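Local coordinates for putative lipoprotein YcdA (Bacillus subtilis subsp. subtilis str. 168, PDB 4R4G), which is of unknown function but is a putative membrane-attached lipoprotein with an Ig-like N-terminal domain and an alpha/beta C-terminal domain, at residues A[21-26]-A[40-45]; A[28-33]-A[75-80]; A[59-64]-A[110-115]; A[80-85]-A[97-102]. All blocks are in the same frame, centred on the assembly; numbering follows the deposited sequence.

Interaction 1: A[21-26]-A[40-45]; sequences DVSYTL and VLKVNV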
loop_
_atom_site.group_PDB
_atom_site.type_symbol
_atom_site.label_atom_id
_atom_site.label_comp_id
_atom_site.label_asym_id
_atom_site.label_seq_id
_atom_site.Cartn_x
_atom_site.Cartn_y
_atom_site.Cartn_z
ATOM N N ASP A 21 -5.775 -23.922 4.437
ATOM C CA ASP A 21 -4.884 -22.768 4.692
ATOM C C ASP A 21 -5.554 -21.695 5.580
ATOM O O ASP A 21 -6.781 -21.599 5.581
ATOM C CB ASP A 21 -4.449 -22.140 3.354
ATOM C CG ASP A 21 -3.328 -21.129 3.476
ATOM O OD1 ASP A 21 -2.177 -21.551 3.710
ATOM O OD2 ASP A 21 -3.609 -19.909 3.368
ATOM N N VAL A 22 -4.752 -20.897 6.337
ATOM C CA VAL A 22 -5.218 -19.804 7.211
ATOM C C VAL A 22 -4.245 -18.632 7.097
ATOM O O VAL A 22 -3.066 -18.758 7.451
ATOM C CB VAL A 22 -5.433 -20.205 8.701
ATOM C CG1 VAL A 22 -5.805 -18.999 9.552
ATOM C CG2 VAL A 22 -6.499 -21.288 8.852
ATOM N N SER A 23 -4.739 -17.482 6.640
ATOM C CA SER A 23 -3.903 -16.301 6.508
ATOM C C SER A 23 -4.675 -15.039 6.808
ATOM O O SER A 23 -5.905 -15.030 6.762
ATOM C CB SER A 23 -3.326 -16.222 5.099
ATOM O OG SER A 23 -4.345 -16.062 4.130
ATOM N N TYR A 24 -3.941 -13.975 7.133
ATOM C CA TYR A 24 -4.480 -12.636 7.340
ATOM C C TYR A 24 -4.453 -11.910 6.014
ATOM O O TYR A 24 -3.492 -12.048 5.226
ATOM C CB TYR A 24 -3.671 -11.853 8.386
ATOM C CG TYR A 24 -3.772 -12.373 9.798
ATOM C CD1 TYR A 24 -4.955 -12.244 10.527
ATOM C CD2 TYR A 24 -2.661 -12.905 10.446
ATOM C CE1 TYR A 24 -5.039 -12.676 11.851
ATOM C CE2 TYR A 24 -2.734 -13.340 11.772
ATOM C CZ TYR A 24 -3.929 -13.229 12.467
ATOM O OH TYR A 24 -4.012 -13.648 13.769
ATOM N N THR A 25 -5.519 -11.166 5.741
ATOM C CA THR A 25 -5.619 -10.380 4.518
ATOM C C THR A 25 -6.130 -8.989 4.879
ATOM O O THR A 25 -6.640 -8.751 5.987
ATOM C CB THR A 25 -6.512 -11.061 3.441
ATOM O OG1 THR A 25 -7.858 -11.213 3.915
ATOM C CG2 THR A 25 -5.956 -12.399 2.935
ATOM N N LEU A 26 -5.943 -8.061 3.950
ATOM C CA LEU A 26 -6.458 -6.723 4.122
ATOM C C LEU A 26 -7.854 -6.764 3.594
ATOM O O LEU A 26 -8.068 -7.459 2.592
ATOM C CB LEU A 26 -5.623 -5.683 3.352
ATOM C CG LEU A 26 -4.288 -5.243 3.926
ATOM C CD1 LEU A 26 -3.592 -4.388 2.928
ATOM C CD2 LEU A 26 -4.454 -4.453 5.221
ATOM N N VAL A 40 -8.761 -9.383 7.809
ATOM C CA VAL A 40 -9.743 -10.346 7.349
ATOM C C VAL A 40 -9.051 -11.687 7.381
ATOM O O VAL A 40 -7.976 -11.818 6.795
ATOM C CB VAL A 40 -10.328 -9.967 5.958
ATOM C CG1 VAL A 40 -11.140 -11.115 5.353
ATOM C CG2 VAL A 40 -11.177 -8.705 6.062
ATOM N N LEU A 41 -9.619 -12.662 8.112
ATOM C CA LEU A 41 -9.030 -13.992 8.200
ATOM C C LEU A 41 -9.527 -14.815 7.019
ATOM O O LEU A 41 -10.737 -14.982 6.849
ATOM C CB LEU A 41 -9.371 -14.646 9.547
ATOM C CG LEU A 41 -8.693 -15.978 9.874
ATOM C CD1 LEU A 41 -7.277 -15.764 10.374
ATOM C CD2 LEU A 41 -9.489 -16.732 10.894
ATOM N N LYS A 42 -8.587 -15.264 6.160
ATOM C CA LYS A 42 -8.890 -16.072 4.970
ATOM C C LYS A 42 -8.597 -17.520 5.318
ATOM O O LYS A 42 -7.437 -17.891 5.532
ATOM C CB LYS A 42 -8.082 -15.582 3.743
ATOM C CG LYS A 42 -8.397 -16.265 2.412
ATOM C CD LYS A 42 -7.632 -15.597 1.287
ATOM C CE LYS A 42 -7.434 -16.472 0.077
ATOM N NZ LYS A 42 -7.051 -15.671 -1.124
ATOM N N VAL A 43 -9.662 -18.316 5.436
ATOM C CA VAL A 43 -9.613 -19.739 5.782
ATOM C C VAL A 43 -10.036 -20.545 4.540
ATOM O O VAL A 43 -11.192 -20.458 4.131
ATOM C CB VAL A 43 -10.487 -20.072 7.030
ATOM C CG1 VAL A 43 -10.263 -21.501 7.511
ATOM C CG2 VAL A 43 -10.237 -19.086 8.167
ATOM N N ASN A 44 -9.085 -21.269 3.909
ATOM C CA ASN A 44 -9.383 -22.120 2.754
ATOM C C ASN A 44 -9.783 -23.462 3.305
ATOM O O ASN A 44 -9.028 -24.045 4.083
ATOM C CB ASN A 44 -8.199 -22.237 1.758
ATOM C CG ASN A 44 -8.557 -23.007 0.498
ATOM O OD1 ASN A 44 -8.513 -24.246 0.437
ATOM N ND2 ASN A 44 -8.984 -22.292 -0.519
ATOM N N VAL A 45 -10.997 -23.905 2.980
ATOM C CA VAL A 45 -11.552 -25.150 3.479
ATOM C C VAL A 45 -11.903 -26.061 2.316
ATOM O O VAL A 45 -12.012 -25.602 1.179
ATOM C CB VAL A 45 -12.797 -24.935 4.409
ATOM C CG1 VAL A 45 -12.441 -24.138 5.664
ATOM C CG2 VAL A 45 -13.975 -24.302 3.659
HETATM O O HOH W 1 -5.954 -18.381 2.886
#
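T25 grips one carbonyl of V40 twice: V40 O accepts the backbone N of T25 at 2.8 Å and, from above the carbonyl plane, T25 OG1 at 2.9 Å. A chi1 of 62° holds OG1 between T25's own backbone N and carbonyl carbon, which puts the hydroxyl beside V40, while CG2 packs 3.9 Å from K42 CB, the two side chains crossing at about a right angle. On the same face one water donates to D21 OD2 and K42 O and accepts from S23 OG, so three residues share it. The face of V22, Y24, L41 and V43 is mostly apolar. V22 spreads its two methyls over two partners, CG1 at 3.6 Å from L41 CD1 and CG2 at 4.0 Å from V43 CG1, while Y24 CE1 meets L41 CD1 obliquely at 4.1 Å. Y24 OH goes on to bond G105 and G131. Antiparallel hydrogen-bonded pairs at D21-N44, S23-K42 and T25-V40, the last completed by V40 N to T25 O, join the strands. In this four-stranded sheet of the Ig-like domain, strand 39-48 is flanked on its far edge by strand 93-102; helix 134-141 packs on V22 and Y24, and strand 107-112 of the other sheet receives L41 and V43.

Interaction 2: A[28-33]-A[75-80]; sequences SKYDKS and DPEDYS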
loop_
_atom_site.group_PDB
_atom_site.type_symbol
_atom_site.label_atom_id
_atom_site.label_comp_id
_atom_site.label_asym_id
_atom_site.label_seq_id
_atom_site.Cartn_x
_atom_site.Cartn_y
_atom_site.Cartn_z
ATOM N N SER A 28 -11.438 -5.748 1.535
ATOM C CA SER A 28 -11.753 -5.303 0.181
ATOM C C SER A 28 -11.774 -3.776 0.182
ATOM O O SER A 28 -12.077 -3.208 1.237
ATOM C CB SER A 28 -13.110 -5.868 -0.239
ATOM O OG SER A 28 -13.602 -5.334 -1.460
ATOM N N LYS A 29 -11.469 -3.103 -0.973
ATOM C CA LYS A 29 -11.547 -1.627 -1.080
ATOM C C LYS A 29 -12.970 -1.170 -0.682
ATOM O O LYS A 29 -13.155 -0.090 -0.118
ATOM C CB LYS A 29 -11.222 -1.100 -2.521
ATOM C CG LYS A 29 -9.996 -1.688 -3.243
ATOM C CD LYS A 29 -9.734 -1.131 -4.670
ATOM C CE LYS A 29 -8.514 -1.804 -5.301
ATOM N NZ LYS A 29 -8.119 -1.213 -6.616
ATOM N N TYR A 30 -13.963 -2.055 -0.945
ATOM C CA TYR A 30 -15.385 -1.825 -0.770
ATOM C C TYR A 30 -15.958 -2.458 0.509
ATOM O O TYR A 30 -17.157 -2.293 0.760
ATOM C CB TYR A 30 -16.123 -2.317 -2.031
ATOM C CG TYR A 30 -15.440 -1.839 -3.293
ATOM C CD1 TYR A 30 -15.458 -0.496 -3.652
ATOM C CD2 TYR A 30 -14.658 -2.703 -4.054
ATOM C CE1 TYR A 30 -14.764 -0.035 -4.766
ATOM C CE2 TYR A 30 -13.961 -2.253 -5.175
ATOM C CZ TYR A 30 -14.017 -0.916 -5.527
ATOM O OH TYR A 30 -13.341 -0.452 -6.635
ATOM N N ASP A 31 -15.106 -3.100 1.357
ATOM C CA ASP A 31 -15.516 -3.686 2.644
ATOM C C ASP A 31 -15.939 -2.576 3.608
ATOM O O ASP A 31 -15.201 -1.605 3.792
ATOM C CB ASP A 31 -14.359 -4.504 3.251
ATOM C CG ASP A 31 -14.722 -5.610 4.237
ATOM O OD1 ASP A 31 -15.563 -5.354 5.144
ATOM O OD2 ASP A 31 -14.118 -6.720 4.139
ATOM N N LYS A 32 -17.132 -2.700 4.194
ATOM C CA LYS A 32 -17.643 -1.681 5.108
ATOM C C LYS A 32 -17.813 -2.230 6.532
ATOM O O LYS A 32 -18.132 -1.464 7.444
ATOM C CB LYS A 32 -18.968 -1.085 4.579
ATOM C CG LYS A 32 -18.818 -0.211 3.318
ATOM C CD LYS A 32 -17.996 1.079 3.533
ATOM C CE LYS A 32 -17.524 1.689 2.232
ATOM N NZ LYS A 32 -16.667 2.886 2.456
ATOM N N SER A 33 -17.547 -3.532 6.735
ATOM C CA SER A 33 -17.668 -4.178 8.052
ATOM C C SER A 33 -16.345 -4.170 8.874
ATOM O O SER A 33 -16.390 -4.451 10.076
ATOM C CB SER A 33 -18.195 -5.606 7.907
ATOM O OG SER A 33 -17.613 -6.308 6.822
ATOM N N ASP A 75 -16.663 -10.295 2.548
ATOM C CA ASP A 75 -16.497 -10.704 1.168
ATOM C C ASP A 75 -15.191 -10.178 0.632
ATOM O O ASP A 75 -14.818 -9.053 0.983
ATOM C CB ASP A 75 -17.688 -10.205 0.303
ATOM C CG ASP A 75 -18.982 -10.971 0.475
ATOM O OD1 ASP A 75 -18.933 -12.201 0.530
ATOM O OD2 ASP A 75 -20.048 -10.332 0.526
ATOM N N PRO A 76 -14.493 -10.938 -0.256
ATOM C CA PRO A 76 -13.269 -10.397 -0.871
ATOM C C PRO A 76 -13.654 -9.372 -1.960
ATOM O O PRO A 76 -14.853 -9.198 -2.196
ATOM C CB PRO A 76 -12.608 -11.658 -1.456
ATOM C CG PRO A 76 -13.735 -12.518 -1.838
ATOM C CD PRO A 76 -14.826 -12.269 -0.821
ATOM N N GLU A 77 -12.672 -8.711 -2.647
ATOM C CA GLU A 77 -13.001 -7.760 -3.718
ATOM C C GLU A 77 -13.683 -8.507 -4.862
ATOM O O GLU A 77 -14.663 -8.010 -5.401
ATOM C CB GLU A 77 -11.757 -7.003 -4.202
ATOM C CG GLU A 77 -12.000 -5.988 -5.320
ATOM C CD GLU A 77 -11.772 -6.482 -6.738
ATOM O OE1 GLU A 77 -11.149 -7.556 -6.910
ATOM O OE2 GLU A 77 -12.188 -5.771 -7.682
ATOM N N ASP A 78 -13.213 -9.720 -5.187
ATOM C CA ASP A 78 -13.822 -10.521 -6.241
ATOM C C ASP A 78 -14.498 -11.708 -5.575
ATOM O O ASP A 78 -13.832 -12.674 -5.214
ATOM C CB ASP A 78 -12.759 -10.932 -7.273
ATOM C CG ASP A 78 -13.246 -11.702 -8.474
ATOM O OD1 ASP A 78 -14.454 -12.022 -8.533
ATOM O OD2 ASP A 78 -12.413 -12.029 -9.337
ATOM N N TYR A 79 -15.833 -11.632 -5.405
ATOM C CA TYR A 79 -16.622 -12.654 -4.724
ATOM C C TYR A 79 -16.381 -14.059 -5.301
ATOM O O TYR A 79 -16.617 -15.032 -4.590
ATOM C CB TYR A 79 -18.127 -12.311 -4.730
ATOM C CG TYR A 79 -18.951 -13.272 -3.899
ATOM C CD1 TYR A 79 -18.919 -13.223 -2.509
ATOM C CD2 TYR A 79 -19.716 -14.266 -4.499
ATOM C CE1 TYR A 79 -19.642 -14.124 -1.738
ATOM C CE2 TYR A 79 -20.429 -15.189 -3.732
ATOM C CZ TYR A 79 -20.376 -15.119 -2.350
ATOM O OH TYR A 79 -21.075 -15.990 -1.548
ATOM N N SER A 80 -15.881 -14.180 -6.555
ATOM C CA SER A 80 -15.591 -15.489 -7.154
ATOM C C SER A 80 -14.472 -16.191 -6.378
ATOM O O SER A 80 -14.401 -17.412 -6.432
ATOM C CB SER A 80 -15.234 -15.366 -8.633
ATOM O OG SER A 80 -14.009 -14.681 -8.846
#
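S28 fits closely against E77: with OG anti to its backbone N (chi1 171°), the hydroxyl oxygen lies 3.4 Å from E77 CA, and S28 CB sits 3.8 Å from D75 O. This is the tight part, where a serine side chain rests on the D75-E77 backbone. Farther out the contact thins. E77 CG approaches the edge of the Y30 ring at 4.2 Å from CE2, both residues being exposed, and K29 NZ stays 6.2 Å from E77 OE2, opposite charges that do not touch. The 28-33 loop is shaped from within by a type I turn from S28 to D31, followed by an Asx turn in which D31 OD1 accepts S33 N at 3.1 Å and S33 OG at 2.8 Å. D31 OD2 turns to T74 OG1. An alanine at D31 would probably leave S33 N, S33 OG and T74 OG1 without this acceptor and set the loop freer to move. In the facing loop, D78 OD1 takes S80 N and S80 OG in a second Asx turn, and D75 OD1 forms a salt bridge with K82 NZ. The bonds of D31 and D78 OD1 thus serve mainly to shape their own loops; with van der Waals contact alone between the segments, their fit probably depends on each loop keeping that shape.

Interaction 3: A[59-64]-A[110-115]; sequences SMDFTL and LNYTPE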
loop_
_atom_site.group_PDB
_atom_site.type_symbol
_atom_site.label_atom_id
_atom_site.label_comp_id
_atom_site.label_asym_id
_atom_site.label_seq_id
_atom_site.Cartn_x
_atom_site.Cartn_y
_atom_site.Cartn_z
ATOM N N SER A 59 -21.146 -20.817 2.164
ATOM C CA SER A 59 -20.307 -19.993 3.036
ATOM C C SER A 59 -21.015 -19.794 4.390
ATOM O O SER A 59 -20.377 -19.854 5.440
ATOM C CB SER A 59 -20.028 -18.646 2.374
ATOM O OG SER A 59 -20.238 -18.712 0.971
HETATM N N MSE A 60 -22.371 -19.572 4.342
HETATM C CA MSE A 60 -23.288 -19.363 5.475
HETATM C C MSE A 60 -23.285 -20.512 6.485
HETATM O O MSE A 60 -23.839 -20.374 7.568
HETATM C CB MSE A 60 -24.726 -19.178 4.969
HETATM C CG MSE A 60 -25.090 -17.738 4.654
HETATM SE SE MSE A 60 -26.921 -17.604 3.991
HETATM C CE MSE A 60 -27.064 -15.635 4.006
ATOM N N ASP A 61 -22.688 -21.667 6.137
ATOM C CA ASP A 61 -22.640 -22.842 7.013
ATOM C C ASP A 61 -21.482 -22.721 7.992
ATOM O O ASP A 61 -21.337 -23.550 8.900
ATOM C CB ASP A 61 -22.500 -24.148 6.200
ATOM C CG ASP A 61 -23.577 -24.354 5.173
ATOM O OD1 ASP A 61 -24.687 -23.798 5.355
ATOM O OD2 ASP A 61 -23.321 -25.075 4.190
ATOM N N PHE A 62 -20.626 -21.713 7.795
ATOM C CA PHE A 62 -19.477 -21.511 8.677
ATOM C C PHE A 62 -19.618 -20.211 9.423
ATOM O O PHE A 62 -20.089 -19.221 8.861
ATOM C CB PHE A 62 -18.146 -21.519 7.898
ATOM C CG PHE A 62 -17.845 -22.762 7.092
ATOM C CD1 PHE A 62 -18.402 -22.944 5.827
ATOM C CD2 PHE A 62 -16.969 -23.729 7.577
ATOM C CE1 PHE A 62 -18.094 -24.067 5.065
ATOM C CE2 PHE A 62 -16.654 -24.850 6.808
ATOM C CZ PHE A 62 -17.210 -25.005 5.552
ATOM N N THR A 63 -19.217 -20.219 10.700
ATOM C CA THR A 63 -19.205 -19.046 11.575
ATOM C C THR A 63 -17.859 -19.014 12.270
ATOM O O THR A 63 -17.269 -20.069 12.534
ATOM C CB THR A 63 -20.381 -19.042 12.572
ATOM O OG1 THR A 63 -20.289 -20.191 13.404
ATOM C CG2 THR A 63 -21.745 -19.017 11.891
ATOM N N LEU A 64 -17.359 -17.817 12.553
ATOM C CA LEU A 64 -16.113 -17.703 13.281
ATOM C C LEU A 64 -16.331 -16.951 14.556
ATOM O O LEU A 64 -17.024 -15.934 14.566
ATOM C CB LEU A 64 -15.024 -16.999 12.446
ATOM C CG LEU A 64 -13.603 -17.149 12.968
ATOM C CD1 LEU A 64 -12.899 -18.285 12.292
ATOM C CD2 LEU A 64 -12.848 -15.937 12.741
ATOM N N LEU A 110 -13.599 -21.866 14.300
ATOM C CA LEU A 110 -14.387 -22.017 13.095
ATOM C C LEU A 110 -15.354 -23.151 13.316
ATOM O O LEU A 110 -14.919 -24.239 13.695
ATOM C CB LEU A 110 -13.484 -22.282 11.875
ATOM C CG LEU A 110 -14.179 -22.434 10.516
ATOM C CD1 LEU A 110 -14.564 -21.101 9.956
ATOM C CD2 LEU A 110 -13.276 -23.122 9.526
ATOM N N ASN A 111 -16.666 -22.894 13.114
ATOM C CA ASN A 111 -17.700 -23.930 13.253
ATOM C C ASN A 111 -18.364 -24.141 11.919
ATOM O O ASN A 111 -18.594 -23.184 11.186
ATOM C CB ASN A 111 -18.755 -23.618 14.338
ATOM C CG ASN A 111 -19.781 -24.745 14.558
ATOM O OD1 ASN A 111 -19.470 -25.822 15.100
ATOM N ND2 ASN A 111 -21.024 -24.543 14.111
ATOM N N TYR A 112 -18.629 -25.424 11.577
ATOM C CA TYR A 112 -19.297 -25.852 10.347
ATOM C C TYR A 112 -20.521 -26.641 10.715
ATOM O O TYR A 112 -20.400 -27.627 11.442
ATOM C CB TYR A 112 -18.397 -26.674 9.417
ATOM C CG TYR A 112 -19.166 -27.315 8.274
ATOM C CD1 TYR A 112 -19.766 -26.538 7.283
ATOM C CD2 TYR A 112 -19.334 -28.695 8.207
ATOM C CE1 TYR A 112 -20.456 -27.126 6.219
ATOM C CE2 TYR A 112 -20.054 -29.291 7.169
ATOM C CZ TYR A 112 -20.612 -28.504 6.174
ATOM O OH TYR A 112 -21.340 -29.096 5.161
ATOM N N THR A 113 -21.703 -26.203 10.221
ATOM C CA THR A 113 -22.978 -26.877 10.443
ATOM C C THR A 113 -23.513 -27.252 9.061
ATOM O O THR A 113 -23.963 -26.381 8.301
ATOM C CB THR A 113 -23.948 -26.051 11.324
ATOM O OG1 THR A 113 -23.402 -25.948 12.645
ATOM C CG2 THR A 113 -25.339 -26.683 11.425
ATOM N N PRO A 114 -23.434 -28.561 8.728
ATOM C CA PRO A 114 -23.910 -29.031 7.408
ATOM C C PRO A 114 -25.403 -28.808 7.196
ATOM O O PRO A 114 -26.172 -28.834 8.156
ATOM C CB PRO A 114 -23.570 -30.523 7.410
ATOM C CG PRO A 114 -23.465 -30.885 8.846
ATOM C CD PRO A 114 -22.904 -29.680 9.533
ATOM N N GLU A 115 -25.787 -28.532 5.928
ATOM C CA GLU A 115 -27.167 -28.261 5.519
ATOM C C GLU A 115 -27.888 -29.594 5.428
ATOM O O GLU A 115 -28.040 -30.187 4.352
ATOM C CB GLU A 115 -27.220 -27.463 4.210
ATOM C CG GLU A 115 -26.634 -26.070 4.328
ATOM C CD GLU A 115 -26.854 -25.093 3.186
ATOM O OE1 GLU A 115 -27.550 -25.451 2.209
ATOM O OE2 GLU A 115 -26.349 -23.949 3.282
HETATM O O HOH W 2 -23.555 -27.883 4.263
#
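F62 and Y112 form a non-hydrogen-bonded pair where strands 62-64 and 110-112 run antiparallel at 160°, with T63 and N111 as the adjoining hydrogen-bonded pair. N111 N donates to T63 O at 2.9 Å, T63 N answers to N111 O, and T113 N extends the ladder past the strand ends by bonding D61 O at 3.0 Å. On the inner face the two rings meet obliquely, planes 34° apart. F62 CG stands anti to its carbonyl carbon (chi1 -58°), and beyond it the ring carries Y112 CD1 over one face, offset toward the rim and 3.4 Å from F62 CZ. Y112 CB rests against F62 CE2 at 3.6 Å, while D61 CB touches the tyrosine at CE1. Next along this face, L64 CD1 and L110 CD1 come within 4.0 Å, the side chains crossing at about a right angle. T63 and N111 lie side by side on the other face. At the far end one water donates to D61 OD2 and accepts from Y112 OH and E115 N; OD2 also receives the backbone N of D58. V45, V47 and L98 of the facing sheet pack on F62. The contact therefore pairs an apolar half of F62, Y112, L64 and L110, part of the sandwich core, with an acidic end where D61 OD1 lies 2.7 Å from E115 OE2. Two acid groups this close would probably favour a proton on one of them.

Interaction 4: A[80-85]-A[97-102]; sequences SEKLQG and NLFFVV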
loop_
_atom_site.group_PDB
_atom_site.type_symbol
_atom_site.label_atom_id
_atom_site.label_comp_id
_atom_site.label_asym_id
_atom_site.label_seq_id
_atom_site.Cartn_x
_atom_site.Cartn_y
_atom_site.Cartn_z
ATOM N N SER A 80 -15.881 -14.180 -6.555
ATOM C CA SER A 80 -15.591 -15.489 -7.154
ATOM C C SER A 80 -14.472 -16.191 -6.378
ATOM O O SER A 80 -14.401 -17.412 -6.432
ATOM C CB SER A 80 -15.234 -15.366 -8.633
ATOM O OG SER A 80 -14.009 -14.681 -8.846
ATOM N N GLU A 81 -13.666 -15.431 -5.595
ATOM C CA GLU A 81 -12.581 -15.945 -4.758
ATOM C C GLU A 81 -13.085 -16.601 -3.475
ATOM O O GLU A 81 -12.270 -17.005 -2.641
ATOM C CB GLU A 81 -11.640 -14.808 -4.334
ATOM C CG GLU A 81 -10.709 -14.191 -5.378
ATOM C CD GLU A 81 -9.854 -13.082 -4.771
ATOM O OE1 GLU A 81 -9.381 -13.255 -3.619
ATOM O OE2 GLU A 81 -9.697 -12.022 -5.423
ATOM N N LYS A 82 -14.410 -16.646 -3.272
ATOM C CA LYS A 82 -15.015 -17.171 -2.068
ATOM C C LYS A 82 -15.676 -18.485 -2.360
ATOM O O LYS A 82 -15.999 -18.752 -3.517
ATOM C CB LYS A 82 -16.032 -16.146 -1.536
ATOM C CG LYS A 82 -16.406 -16.319 -0.066
ATOM C CD LYS A 82 -17.249 -15.183 0.433
ATOM C CE LYS A 82 -17.896 -15.540 1.740
ATOM N NZ LYS A 82 -18.458 -14.361 2.448
ATOM N N LEU A 83 -15.892 -19.312 -1.318
ATOM C CA LEU A 83 -16.587 -20.585 -1.444
ATOM C C LEU A 83 -17.957 -20.344 -2.084
ATOM O O LEU A 83 -18.672 -19.419 -1.681
ATOM C CB LEU A 83 -16.724 -21.280 -0.072
ATOM C CG LEU A 83 -17.488 -22.618 -0.038
ATOM C CD1 LEU A 83 -16.741 -23.710 -0.780
ATOM C CD2 LEU A 83 -17.737 -23.060 1.374
ATOM N N GLN A 84 -18.298 -21.143 -3.102
ATOM C CA GLN A 84 -19.550 -20.950 -3.808
ATOM C C GLN A 84 -20.575 -21.956 -3.389
ATOM O O GLN A 84 -20.269 -23.139 -3.193
ATOM C CB GLN A 84 -19.349 -20.996 -5.330
ATOM C CG GLN A 84 -18.389 -19.940 -5.893
ATOM C CD GLN A 84 -18.819 -18.498 -5.706
ATOM O OE1 GLN A 84 -19.948 -18.089 -6.019
ATOM N NE2 GLN A 84 -17.898 -17.689 -5.231
ATOM N N GLY A 85 -21.802 -21.469 -3.259
ATOM C CA GLY A 85 -22.952 -22.291 -2.915
ATOM C C GLY A 85 -23.125 -23.361 -3.967
ATOM O O GLY A 85 -23.252 -23.057 -5.156
ATOM N N ASN A 97 -12.596 -20.533 -0.192
ATOM C CA ASN A 97 -12.166 -19.661 0.892
ATOM C C ASN A 97 -13.322 -19.048 1.657
ATOM O O ASN A 97 -14.386 -18.787 1.080
ATOM C CB ASN A 97 -11.298 -18.517 0.347
ATOM C CG ASN A 97 -9.989 -18.921 -0.257
ATOM O OD1 ASN A 97 -9.089 -19.437 0.406
ATOM N ND2 ASN A 97 -9.804 -18.550 -1.501
ATOM N N LEU A 98 -13.064 -18.745 2.948
ATOM C CA LEU A 98 -13.985 -18.098 3.868
ATOM C C LEU A 98 -13.283 -16.886 4.422
ATOM O O LEU A 98 -12.067 -16.897 4.585
ATOM C CB LEU A 98 -14.455 -19.034 4.991
ATOM C CG LEU A 98 -14.899 -20.437 4.633
ATOM C CD1 LEU A 98 -14.878 -21.295 5.854
ATOM C CD2 LEU A 98 -16.289 -20.452 3.960
ATOM N N PHE A 99 -14.032 -15.820 4.664
ATOM C CA PHE A 99 -13.482 -14.545 5.095
ATOM C C PHE A 99 -14.244 -14.024 6.307
ATOM O O PHE A 99 -15.481 -14.032 6.319
ATOM C CB PHE A 99 -13.558 -13.542 3.931
ATOM C CG PHE A 99 -12.873 -13.983 2.658
ATOM C CD1 PHE A 99 -13.527 -14.796 1.743
ATOM C CD2 PHE A 99 -11.597 -13.524 2.341
ATOM C CE1 PHE A 99 -12.893 -15.208 0.573
ATOM C CE2 PHE A 99 -10.962 -13.937 1.171
ATOM C CZ PHE A 99 -11.607 -14.791 0.305
ATOM N N PHE A 100 -13.499 -13.588 7.333
ATOM C CA PHE A 100 -14.070 -13.124 8.582
ATOM C C PHE A 100 -13.324 -11.934 9.109
ATOM O O PHE A 100 -12.099 -11.930 9.100
ATOM C CB PHE A 100 -14.054 -14.243 9.634
ATOM C CG PHE A 100 -14.843 -15.472 9.258
ATOM C CD1 PHE A 100 -16.222 -15.512 9.420
ATOM C CD2 PHE A 100 -14.204 -16.600 8.750
ATOM C CE1 PHE A 100 -16.952 -16.643 9.058
ATOM C CE2 PHE A 100 -14.933 -17.738 8.406
ATOM C CZ PHE A 100 -16.304 -17.746 8.544
ATOM N N VAL A 101 -14.068 -10.943 9.602
ATOM C CA VAL A 101 -13.519 -9.720 10.179
ATOM C C VAL A 101 -12.986 -10.077 11.566
ATOM O O VAL A 101 -13.760 -10.510 12.420
ATOM C CB VAL A 101 -14.592 -8.595 10.228
ATOM C CG1 VAL A 101 -14.009 -7.300 10.755
ATOM C CG2 VAL A 101 -15.249 -8.390 8.868
ATOM N N VAL A 102 -11.670 -9.903 11.769
ATOM C CA VAL A 102 -10.942 -10.251 12.997
ATOM C C VAL A 102 -9.921 -9.181 13.421
ATOM O O VAL A 102 -9.370 -8.450 12.596
ATOM C CB VAL A 102 -10.190 -11.619 12.847
ATOM C CG1 VAL A 102 -11.156 -12.783 12.716
ATOM C CG2 VAL A 102 -9.178 -11.610 11.686
HETATM O O HOH W 3 -16.896 -15.885 4.819
#
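N97 O accepts the backbone N of L83 at 2.9 Å, a bond of 160° that arrives in the carbonyl plane on a lone pair, and K82 CA adds a longer CH contact to the same oxygen. The N97 side chain makes the second link. With CG anti to the carbonyl carbon (chi1 -65°), its amide reaches E81, ND2 donating to E81 O at 3.1 Å with that oxygen almost in the amide plane, while OD1 accepts from N44 ND2. An alanine at N97 would keep the backbone bond to L83 but would probably leave E81 O and N44 ND2 without their mate. E81 O also lies in plane at the edge of the F99 ring, 3.7 Å from CE1. K82 CG is likewise 3.7 Å from F99 CD1, at the ring edge, as the extended lysine and the phenylalanine slide past each other in opposite directions. K82 NZ bonds T74 O as well as its salt-bridge partner D75, with a weak bond to a water that also accepts from F99 N. L83 and L98 lie side by side, their CD2 atoms 3.9 Å apart. Strand 93-102 pairs with 39-48 along one flank, and on the other F99 and V101 bond the backbone of T74 and S72. L98 and F100 face strands 62-66 and 107-112 of the second sheet, while 80-85 runs past the strand on its way to strand 86-88.

From the N terminus, interaction 1 closes first, pairing two neighbouring strands of one sheet around the loop that holds 28-33. Interaction 2 starts inside that loop and reaches forward to 75-80, so it crosses interaction 1. Interaction 3 opens after interaction 1 has closed, crosses interaction 2, and joins strands 62-66 and 107-112 in the second sheet. Interaction 4 is nested within it and begins at S80, where interaction 2 ends; D75 and K82 also join these two. Strand 93-102 neighbours 39-48, linking interactions 1 and 4, while L98 and F100 pack on F62 and L64, bringing the two sheets of the Ig-like domain together.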